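Local coordinates for virulence protein vsdE (PDB 5LQ6) that acts as a cysteine hydrolase, an effector of a papain-like clan that suppresses host immune responses and contributes to Salmonella virulence, at residues 127-132 / 181-186; 201-204 / 208-211; 51-56 / 88-93. The protein carries 4 engineered substitutions. All blocks are in the same frame, centred on the assembly; numbering follows the deposited sequence.

Contact 1 of 3, residues 127-132 / 181-186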
loop_
_atom_site.group_PDB
_atom_site.type_symbol
_atom_site.label_atom_id
_atom_site.label_comp_id
_atom_site.label_asym_id
_atom_site.label_seq_id
_atom_site.Cartn_x
_atom_site.Cartn_y
_atom_site.Cartn_z
ATOM N N ASN A 127 10.259 -13.856 4.642
ATOM C CA ASN A 127 10.968 -13.702 5.868
ATOM C C ASN A 127 11.847 -12.476 5.988
ATOM O O ASN A 127 12.482 -12.256 7.028
ATOM C CB ASN A 127 11.890 -14.908 6.061
ATOM C CG ASN A 127 11.138 -16.178 6.282
ATOM O OD1 ASN A 127 10.147 -16.178 6.998
ATOM N ND2 ASN A 127 11.612 -17.271 5.704
ATOM N N SER A 128 11.919 -11.624 4.955
ATOM C CA SER A 128 12.761 -10.460 4.993
ATOM C C SER A 128 12.322 -9.488 3.916
ATOM O O SER A 128 11.704 -9.859 2.916
ATOM C CB SER A 128 14.265 -10.826 4.802
ATOM O OG SER A 128 14.455 -11.261 3.499
ATOM N N ILE A 129 12.652 -8.221 4.117
ATOM C CA ILE A 129 12.387 -7.207 3.091
ATOM C C ILE A 129 13.195 -7.474 1.838
ATOM O O ILE A 129 12.766 -7.223 0.740
ATOM C CB ILE A 129 12.536 -5.802 3.736
ATOM C CG1 ILE A 129 11.860 -4.723 2.858
ATOM C CG2 ILE A 129 13.965 -5.497 3.955
ATOM C CD1 ILE A 129 10.380 -4.824 2.854
ATOM N N ASP A 130 14.374 -8.097 1.973
ATOM C CA ASP A 130 15.144 -8.506 0.828
ATOM C C ASP A 130 14.418 -9.518 -0.021
ATOM O O ASP A 130 14.433 -9.502 -1.255
ATOM C CB ASP A 130 16.502 -9.098 1.299
ATOM C CG ASP A 130 17.192 -8.204 2.300
ATOM O OD1 ASP A 130 16.773 -8.187 3.537
ATOM O OD2 ASP A 130 18.071 -7.478 1.815
ATOM N N GLU A 131 13.770 -10.458 0.647
ATOM C CA GLU A 131 12.979 -11.461 -0.055
ATOM C C GLU A 131 11.731 -10.872 -0.689
ATOM O O GLU A 131 11.306 -11.313 -1.767
ATOM C CB GLU A 131 12.687 -12.563 0.907
ATOM C CG GLU A 131 13.962 -13.376 1.139
ATOM C CD GLU A 131 13.841 -14.376 2.254
ATOM O OE1 GLU A 131 14.010 -13.937 3.398
ATOM O OE2 GLU A 131 13.630 -15.602 1.964
ATOM N N VAL A 132 11.116 -9.904 -0.017
ATOM C CA VAL A 132 10.035 -9.133 -0.628
ATOM C C VAL A 132 10.502 -8.501 -1.936
ATOM O O VAL A 132 9.806 -8.614 -2.968
ATOM C CB VAL A 132 9.524 -8.069 0.325
ATOM C CG1 VAL A 132 8.562 -7.118 -0.397
ATOM C CG2 VAL A 132 8.819 -8.680 1.541
ATOM N N VAL A 181 12.924 -1.958 -7.453
ATOM C CA VAL A 181 11.804 -1.766 -6.522
ATOM C C VAL A 181 12.001 -0.480 -5.720
ATOM O O VAL A 181 13.029 -0.293 -5.095
ATOM C CB VAL A 181 11.702 -2.938 -5.540
ATOM C CG1 VAL A 181 10.562 -2.758 -4.551
ATOM C CG2 VAL A 181 11.507 -4.216 -6.306
ATOM N N GLN A 182 11.003 0.406 -5.813
ATOM C CA GLN A 182 10.922 1.540 -4.939
ATOM C C GLN A 182 9.907 1.272 -3.835
ATOM O O GLN A 182 8.709 1.219 -4.103
ATOM C CB GLN A 182 10.570 2.793 -5.698
ATOM C CG GLN A 182 10.491 4.049 -4.857
ATOM C CD GLN A 182 11.826 4.426 -4.287
ATOM O OE1 GLN A 182 12.772 4.729 -5.067
ATOM N NE2 GLN A 182 11.997 4.303 -2.974
ATOM N N PHE A 183 10.394 1.129 -2.617
ATOM C CA PHE A 183 9.485 1.131 -1.449
ATOM C C PHE A 183 8.969 2.505 -1.225
ATOM O O PHE A 183 9.696 3.505 -1.382
ATOM C CB PHE A 183 10.176 0.514 -0.253
ATOM C CG PHE A 183 10.449 -0.960 -0.418
ATOM C CD1 PHE A 183 9.430 -1.861 -0.366
ATOM C CD2 PHE A 183 11.737 -1.454 -0.641
ATOM C CE1 PHE A 183 9.636 -3.242 -0.501
ATOM C CE2 PHE A 183 11.935 -2.816 -0.782
ATOM C CZ PHE A 183 10.896 -3.700 -0.710
ATOM N N ILE A 184 7.696 2.572 -0.833
ATOM C CA ILE A 184 6.993 3.836 -0.594
ATOM C C ILE A 184 6.280 3.701 0.748
ATOM O O ILE A 184 5.512 2.775 0.940
ATOM C CB ILE A 184 5.986 4.195 -1.678
ATOM C CG1 ILE A 184 6.605 4.147 -3.052
ATOM C CG2 ILE A 184 5.372 5.535 -1.395
ATOM C CD1 ILE A 184 5.595 3.915 -4.135
ATOM N N ASP A 185 6.533 4.600 1.674
ATOM C CA ASP A 185 5.828 4.582 2.971
ATOM C C ASP A 185 5.206 5.936 3.147
ATOM O O ASP A 185 5.838 6.835 3.741
ATOM C CB ASP A 185 6.734 4.146 4.123
ATOM C CG ASP A 185 5.983 3.866 5.381
ATOM O OD1 ASP A 185 4.827 4.305 5.492
ATOM O OD2 ASP A 185 6.533 3.160 6.250
ATOM N N SER A 186 3.963 6.118 2.685
ATOM C CA SER A 186 3.301 7.414 2.733
ATOM C C SER A 186 2.985 7.825 4.159
ATOM O O SER A 186 2.788 9.029 4.435
ATOM C CB SER A 186 2.065 7.439 1.883
ATOM O OG SER A 186 1.071 6.521 2.373
#

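Contact 2 of 3, residues 201-204 / 208-211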
loop_
_atom_site.group_PDB
_atom_site.type_symbol
_atom_site.label_atom_id
_atom_site.label_comp_id
_atom_site.label_asym_id
_atom_site.label_seq_id
_atom_site.Cartn_x
_atom_site.Cartn_y
_atom_site.Cartn_z
ATOM N N LYS A 201 16.222 -0.802 8.470
ATOM C CA LYS A 201 16.446 -0.299 9.834
ATOM C C LYS A 201 15.250 -0.471 10.717
ATOM O O LYS A 201 15.394 -0.545 11.927
ATOM C CB LYS A 201 16.833 1.193 9.835
ATOM C CG LYS A 201 18.092 1.531 9.060
ATOM C CD LYS A 201 19.293 0.738 9.458
ATOM C CE LYS A 201 20.543 1.243 8.715
ATOM N NZ LYS A 201 20.480 2.712 8.386
ATOM N N HIS A 202 14.060 -0.574 10.123
ATOM C CA HIS A 202 12.829 -0.681 10.884
ATOM C C HIS A 202 12.446 -2.131 11.173
ATOM O O HIS A 202 11.367 -2.354 11.740
ATOM C CB HIS A 202 11.686 0.017 10.178
ATOM C CG HIS A 202 11.977 1.426 9.849
ATOM N ND1 HIS A 202 12.330 2.337 10.818
ATOM C CD2 HIS A 202 11.946 2.099 8.674
ATOM C CE1 HIS A 202 12.554 3.503 10.243
ATOM N NE2 HIS A 202 12.305 3.383 8.956
ATOM N N PHE A 203 13.317 -3.078 10.844
ATOM C CA PHE A 203 13.058 -4.498 11.177
ATOM C C PHE A 203 14.229 -5.144 11.900
ATOM O O PHE A 203 15.376 -4.866 11.603
ATOM C CB PHE A 203 12.725 -5.262 9.902
ATOM C CG PHE A 203 11.553 -4.708 9.179
ATOM C CD1 PHE A 203 10.257 -4.992 9.616
ATOM C CD2 PHE A 203 11.739 -3.906 8.086
ATOM C CE1 PHE A 203 9.189 -4.489 8.945
ATOM C CE2 PHE A 203 10.634 -3.363 7.414
ATOM C CZ PHE A 203 9.380 -3.633 7.882
ATOM N N SER A 204 13.914 -6.003 12.884
ATOM C CA SER A 204 14.853 -7.066 13.334
ATOM C C SER A 204 14.488 -8.380 12.629
ATOM O O SER A 204 13.614 -8.417 11.732
ATOM C CB SER A 204 14.769 -7.278 14.843
ATOM O OG SER A 204 13.696 -8.163 15.143
ATOM N N GLU A 208 7.366 -11.647 9.801
ATOM C CA GLU A 208 6.875 -12.017 8.519
ATOM C C GLU A 208 6.516 -10.740 7.671
ATOM O O GLU A 208 6.286 -9.620 8.163
ATOM C CB GLU A 208 5.604 -12.837 8.675
ATOM C CG GLU A 208 5.559 -13.913 9.747
ATOM C CD GLU A 208 4.131 -14.132 10.232
ATOM O OE1 GLU A 208 3.252 -14.371 9.380
ATOM O OE2 GLU A 208 3.879 -14.045 11.455
ATOM N N PHE A 209 6.505 -10.943 6.371
ATOM C CA PHE A 209 6.052 -9.982 5.409
ATOM C C PHE A 209 5.070 -10.670 4.463
ATOM O O PHE A 209 5.220 -11.837 4.123
ATOM C CB PHE A 209 7.234 -9.484 4.589
ATOM C CG PHE A 209 8.274 -8.744 5.388
ATOM C CD1 PHE A 209 9.181 -9.449 6.128
ATOM C CD2 PHE A 209 8.301 -7.354 5.413
ATOM C CE1 PHE A 209 10.152 -8.818 6.882
ATOM C CE2 PHE A 209 9.309 -6.704 6.170
ATOM C CZ PHE A 209 10.190 -7.459 6.913
ATOM N N TYR A 210 4.110 -9.903 3.953
ATOM C CA TYR A 210 3.165 -10.384 2.955
ATOM C C TYR A 210 2.998 -9.336 1.902
ATOM O O TYR A 210 3.102 -8.176 2.202
ATOM C CB TYR A 210 1.785 -10.641 3.562
ATOM C CG TYR A 210 1.768 -11.685 4.626
ATOM C CD1 TYR A 210 2.119 -11.384 5.918
ATOM C CD2 TYR A 210 1.475 -12.970 4.304
ATOM C CE1 TYR A 210 2.142 -12.355 6.920
ATOM C CE2 TYR A 210 1.471 -13.961 5.301
ATOM C CZ TYR A 210 1.826 -13.636 6.579
ATOM O OH TYR A 210 1.827 -14.631 7.548
ATOM N N VAL A 211 2.797 -9.765 0.657
ATOM C CA VAL A 211 2.600 -8.886 -0.475
ATOM C C VAL A 211 1.218 -9.134 -1.035
ATOM O O VAL A 211 0.812 -10.281 -1.158
ATOM C CB VAL A 211 3.663 -9.194 -1.548
ATOM C CG1 VAL A 211 3.605 -8.213 -2.712
ATOM C CG2 VAL A 211 5.070 -9.190 -0.918
#

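Contact 3 of 3, residues 51-56 / 88-93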
loop_
_atom_site.group_PDB
_atom_site.type_symbol
_atom_site.label_atom_id
_atom_site.label_comp_id
_atom_site.label_asym_id
_atom_site.label_seq_id
_atom_site.Cartn_x
_atom_site.Cartn_y
_atom_site.Cartn_z
ATOM N N GLN A 51 1.621 6.226 -18.037
ATOM C CA GLN A 51 1.627 4.778 -17.930
ATOM C C GLN A 51 2.910 4.272 -17.312
ATOM O O GLN A 51 2.871 3.386 -16.476
ATOM C CB GLN A 51 1.436 4.100 -19.300
ATOM C CG GLN A 51 0.014 4.196 -19.830
ATOM C CD GLN A 51 -1.020 3.643 -18.844
ATOM O OE1 GLN A 51 -0.768 2.636 -18.172
ATOM N NE2 GLN A 51 -2.160 4.323 -18.718
ATOM N N ASN A 52 4.041 4.821 -17.737
ATOM C CA ASN A 52 5.330 4.494 -17.135
ATOM C C ASN A 52 5.672 5.534 -16.068
ATOM O O ASN A 52 6.084 6.642 -16.379
ATOM C CB ASN A 52 6.464 4.421 -18.162
ATOM C CG ASN A 52 7.757 3.929 -17.525
ATOM O OD1 ASN A 52 7.754 2.892 -16.896
ATOM N ND2 ASN A 52 8.812 4.683 -17.627
ATOM N N LEU A 53 5.465 5.180 -14.811
ATOM C CA LEU A 53 5.675 6.109 -13.722
ATOM C C LEU A 53 7.137 6.398 -13.495
ATOM O O LEU A 53 8.018 5.558 -13.704
ATOM C CB LEU A 53 5.057 5.556 -12.415
ATOM C CG LEU A 53 3.555 5.485 -12.389
ATOM C CD1 LEU A 53 3.047 4.681 -11.209
ATOM C CD2 LEU A 53 2.874 6.837 -12.392
ATOM N N SER A 54 7.392 7.586 -13.054
ATOM C CA SER A 54 8.704 7.957 -12.654
ATOM C C SER A 54 8.766 7.947 -11.131
ATOM O O SER A 54 7.738 7.956 -10.416
ATOM C CB SER A 54 9.021 9.365 -13.150
ATOM O OG SER A 54 8.269 10.349 -12.458
ATOM N N ARG A 55 9.979 7.997 -10.609
ATOM C CA ARG A 55 10.153 8.083 -9.175
ATOM C C ARG A 55 9.529 9.346 -8.630
ATOM O O ARG A 55 8.906 9.373 -7.574
ATOM C CB ARG A 55 11.630 7.947 -8.800
ATOM C CG ARG A 55 11.863 7.835 -7.316
ATOM C CD ARG A 55 13.345 7.664 -7.062
ATOM N NE ARG A 55 13.616 7.439 -5.663
ATOM C CZ ARG A 55 13.833 8.394 -4.780
ATOM N NH1 ARG A 55 13.779 9.681 -5.136
ATOM N NH2 ARG A 55 14.081 8.070 -3.519
ATOM N N ASP A 56 9.684 10.451 -9.362
ATOM C CA ASP A 56 9.103 11.696 -8.944
ATOM C C ASP A 56 7.560 11.643 -8.943
ATOM O O ASP A 56 6.913 12.221 -8.070
ATOM C CB ASP A 56 9.539 12.811 -9.899
ATOM C CG ASP A 56 8.978 14.122 -9.468
ATOM O OD1 ASP A 56 9.422 14.590 -8.407
ATOM O OD2 ASP A 56 8.034 14.615 -10.141
ATOM N N HIS A 88 -3.026 2.294 -9.379
ATOM C CA HIS A 88 -3.696 1.446 -10.336
ATOM C C HIS A 88 -4.424 2.312 -11.408
ATOM O O HIS A 88 -4.402 1.959 -12.578
ATOM C CB HIS A 88 -4.696 0.543 -9.627
ATOM C CG HIS A 88 -5.401 -0.379 -10.563
ATOM N ND1 HIS A 88 -4.833 -1.560 -10.990
ATOM C CD2 HIS A 88 -6.611 -0.288 -11.168
ATOM C CE1 HIS A 88 -5.675 -2.164 -11.817
ATOM N NE2 HIS A 88 -6.746 -1.400 -11.958
ATOM N N HIS A 89 -5.072 3.371 -10.953
ATOM C CA HIS A 89 -5.880 4.230 -11.853
ATOM C C HIS A 89 -5.076 5.336 -12.450
ATOM O O HIS A 89 -5.609 6.132 -13.239
ATOM C CB HIS A 89 -7.077 4.738 -11.033
ATOM C CG HIS A 89 -8.073 3.671 -10.744
ATOM N ND1 HIS A 89 -8.893 3.126 -11.716
ATOM C CD2 HIS A 89 -8.325 2.968 -9.612
ATOM C CE1 HIS A 89 -9.625 2.157 -11.181
ATOM N NE2 HIS A 89 -9.312 2.050 -9.904
ATOM N N ARG A 90 -3.794 5.411 -12.122
ATOM C CA ARG A 90 -2.918 6.483 -12.565
ATOM C C ARG A 90 -3.514 7.841 -12.310
ATOM O O ARG A 90 -3.407 8.770 -13.134
ATOM C CB ARG A 90 -2.530 6.299 -14.057
ATOM C CG ARG A 90 -1.682 5.089 -14.346
ATOM C CD ARG A 90 -0.334 5.188 -13.621
ATOM N NE ARG A 90 0.663 4.272 -14.125
ATOM C CZ ARG A 90 0.900 3.050 -13.661
ATOM N NH1 ARG A 90 0.176 2.540 -12.664
ATOM N NH2 ARG A 90 1.874 2.308 -14.195
ATOM N N GLN A 91 -4.108 8.009 -11.136
ATOM C CA GLN A 91 -4.747 9.248 -10.793
ATOM C C GLN A 91 -4.812 9.459 -9.314
ATOM O O GLN A 91 -5.022 8.500 -8.571
ATOM C CB GLN A 91 -6.162 9.264 -11.405
ATOM C CG GLN A 91 -6.876 10.606 -11.253
ATOM C CD GLN A 91 -8.242 10.651 -11.978
ATOM O OE1 GLN A 91 -8.520 9.831 -12.870
ATOM N NE2 GLN A 91 -9.087 11.617 -11.596
ATOM N N ASP A 92 -4.694 10.711 -8.876
ATOM C CA ASP A 92 -4.806 11.072 -7.476
ATOM C C ASP A 92 -6.273 11.184 -7.084
ATOM O O ASP A 92 -6.866 12.247 -7.221
ATOM C CB ASP A 92 -4.070 12.368 -7.114
ATOM C CG ASP A 92 -2.566 12.223 -7.133
ATOM O OD1 ASP A 92 -2.034 11.133 -6.807
ATOM O OD2 ASP A 92 -1.862 13.212 -7.454
ATOM N N ILE A 93 -6.870 10.094 -6.638
ATOM C CA ILE A 93 -8.350 10.016 -6.346
ATOM C C ILE A 93 -8.634 9.926 -4.888
ATOM O O ILE A 93 -9.361 10.732 -4.333
ATOM C CB ILE A 93 -9.002 8.870 -7.105
ATOM C CG1 ILE A 93 -8.843 9.064 -8.605
ATOM C CG2 ILE A 93 -10.482 8.703 -6.691
ATOM C CD1 ILE A 93 -9.135 7.845 -9.422
#

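Contact 1 of 3, residues 127-132 / 181-186
This is a buried, purely apolar contact in which I129 and V132, on the first turn of helix 129-143, meet the ring of F183 on strand 180-184, an outermost strand of the four-stranded antiparallel sheet. F183 points toward the helix, and the CE1-CZ end of its ring does the touching. I129 comes from the opposite direction: its CB bond does not aim at the strand, but CG1 lies anti to the backbone N (chi1 -163°) and carries the chain across, so that CD1 stops 3.8 Å from F183 CZ. I129 CG1 is equally near, also 3.8 Å from F183 CZ. V132 comes to the ring's edge, its CG1 near the plane and 4.0 Å from F183 CE1. One face of the ring lies under V181 CG1, two residues back on the same strand and 3.9 Å above the ring centre. S128 is the N-cap of the helix: its OG accepts from E131 N (3.0 Å) and donates to the anti lone pair of E131 OE1 (2.7 Å), fixing the turn that carries I129 and V132. The Q182 side chain curls onto its own strand, NE2 donating to F183 O of the next residue at 2.9 Å and 175°. Just beyond the strand, D185 OD2 bonds to H165 NE2, consistent with the Asp-His part of a Cys-His-Asp triad. Around the contact, L196 of helix 196-200 touches both I129 and F183, F167 and A169 of the neighbouring inner strand 163-172 pack on I129 and F183 respectively, and V132 also rests on V211 of strand 209-212.

Contact 2 of 3, residues 201-204 / 208-211
F203 and F209 form a T-shaped (edge-to-face) aromatic pair that joins the loop after helix 196-200 to strand 209-212, an outermost strand of the four-stranded antiparallel sheet. F203 can be followed outward from CB, which points toward the strand. Its CG, anti to the carbonyl carbon (chi1 -58°), lies 3.8 Å from F209 CZ. Along one side of the ring F203 CD1 stays with that same atom at 3.7 Å. By F203 CE1 the nearest partner has changed to F209 CE2, 3.6 Å away. The tip, F203 CZ, comes closest, 3.5 Å from F209 CE2. F209 thus brings its CE2-CZ edge over one face of F203, with CE2 displaced from the ring centre toward the rim. The ring planes meet at 62° and the centroids are 4.7 Å apart. The partner arrives from the opposite direction: the CB bond of F209 is not aimed at the loop, and the rest of its side chain closes the distance. A152 of strand 147-157 touches both phenylalanines, while the backbone of H202 bonds to I156 and that of E208 to E153, tying both segments to that strand. Seen from F209, F203 CE2 sits in the ring plane, 3.8 Å from F209 CE2.

Contact 3 of 3, residues 51-56 / 88-93
R90, which closes helix 76-89 in a Schellman motif with a positive phi of 50°, sends its side chain across to the backbone carbonyl of Q51. R90 NH2 donates to Q51 O at 2.7 Å with an N-H...O angle of 161°, and the carbonyl oxygen lies close to the guanidinium plane, at its edge. R90 NE adds a weak bond at 3.3 Å, so Q51 O takes one good and one weak bond from the same guanidinium. NE also bonds to P50 O and NH1 to I87 O of the helix it has just left; together these hold the guanidinium against rotation. The bend at chi2 (-63°) turns NE and NH2 toward Q51 O. L53 meets R90 from the opposite direction, laying CD1 over the centre of one guanidinium face, 3.6 Å above the plane, so that the charged group has Q51 O at its edge and hydrocarbon over one face. L53 itself touches I87 of helix 76-89 and L58 of helix 55-65, joining the two helices. Next to it S54 N-caps helix 55-65 through OG to N57 N. The other branch, L53 CD2, lies at the start of the guanidinium, 3.8 Å from R90 CD.

In the fold
Contacts 1 and 2 form one continuous apolar region, their centres 8 Å apart: F209 CB packs 3.5 Å from V132 CG2, and F209 CE1 3.6 Å from S128 CA. Contact 3 belongs to the helical side, 19 Å from contact 1 between centres and 25 Å from contact 2 (nearest atoms about 13 Å). Contacts 1 and 3 are joined by a probable hydrogen bond, R55 NE to Q182 OE1 at 2.9 Å. The probable catalytic triad, C76, H165 and D185, spans the two sides: C76 starts the helix that contact 3 ends, and D185 follows the strand of contact 1. A bound sodium ion lies about 10 Å from the F183 and 9 Å from the F203 side chain.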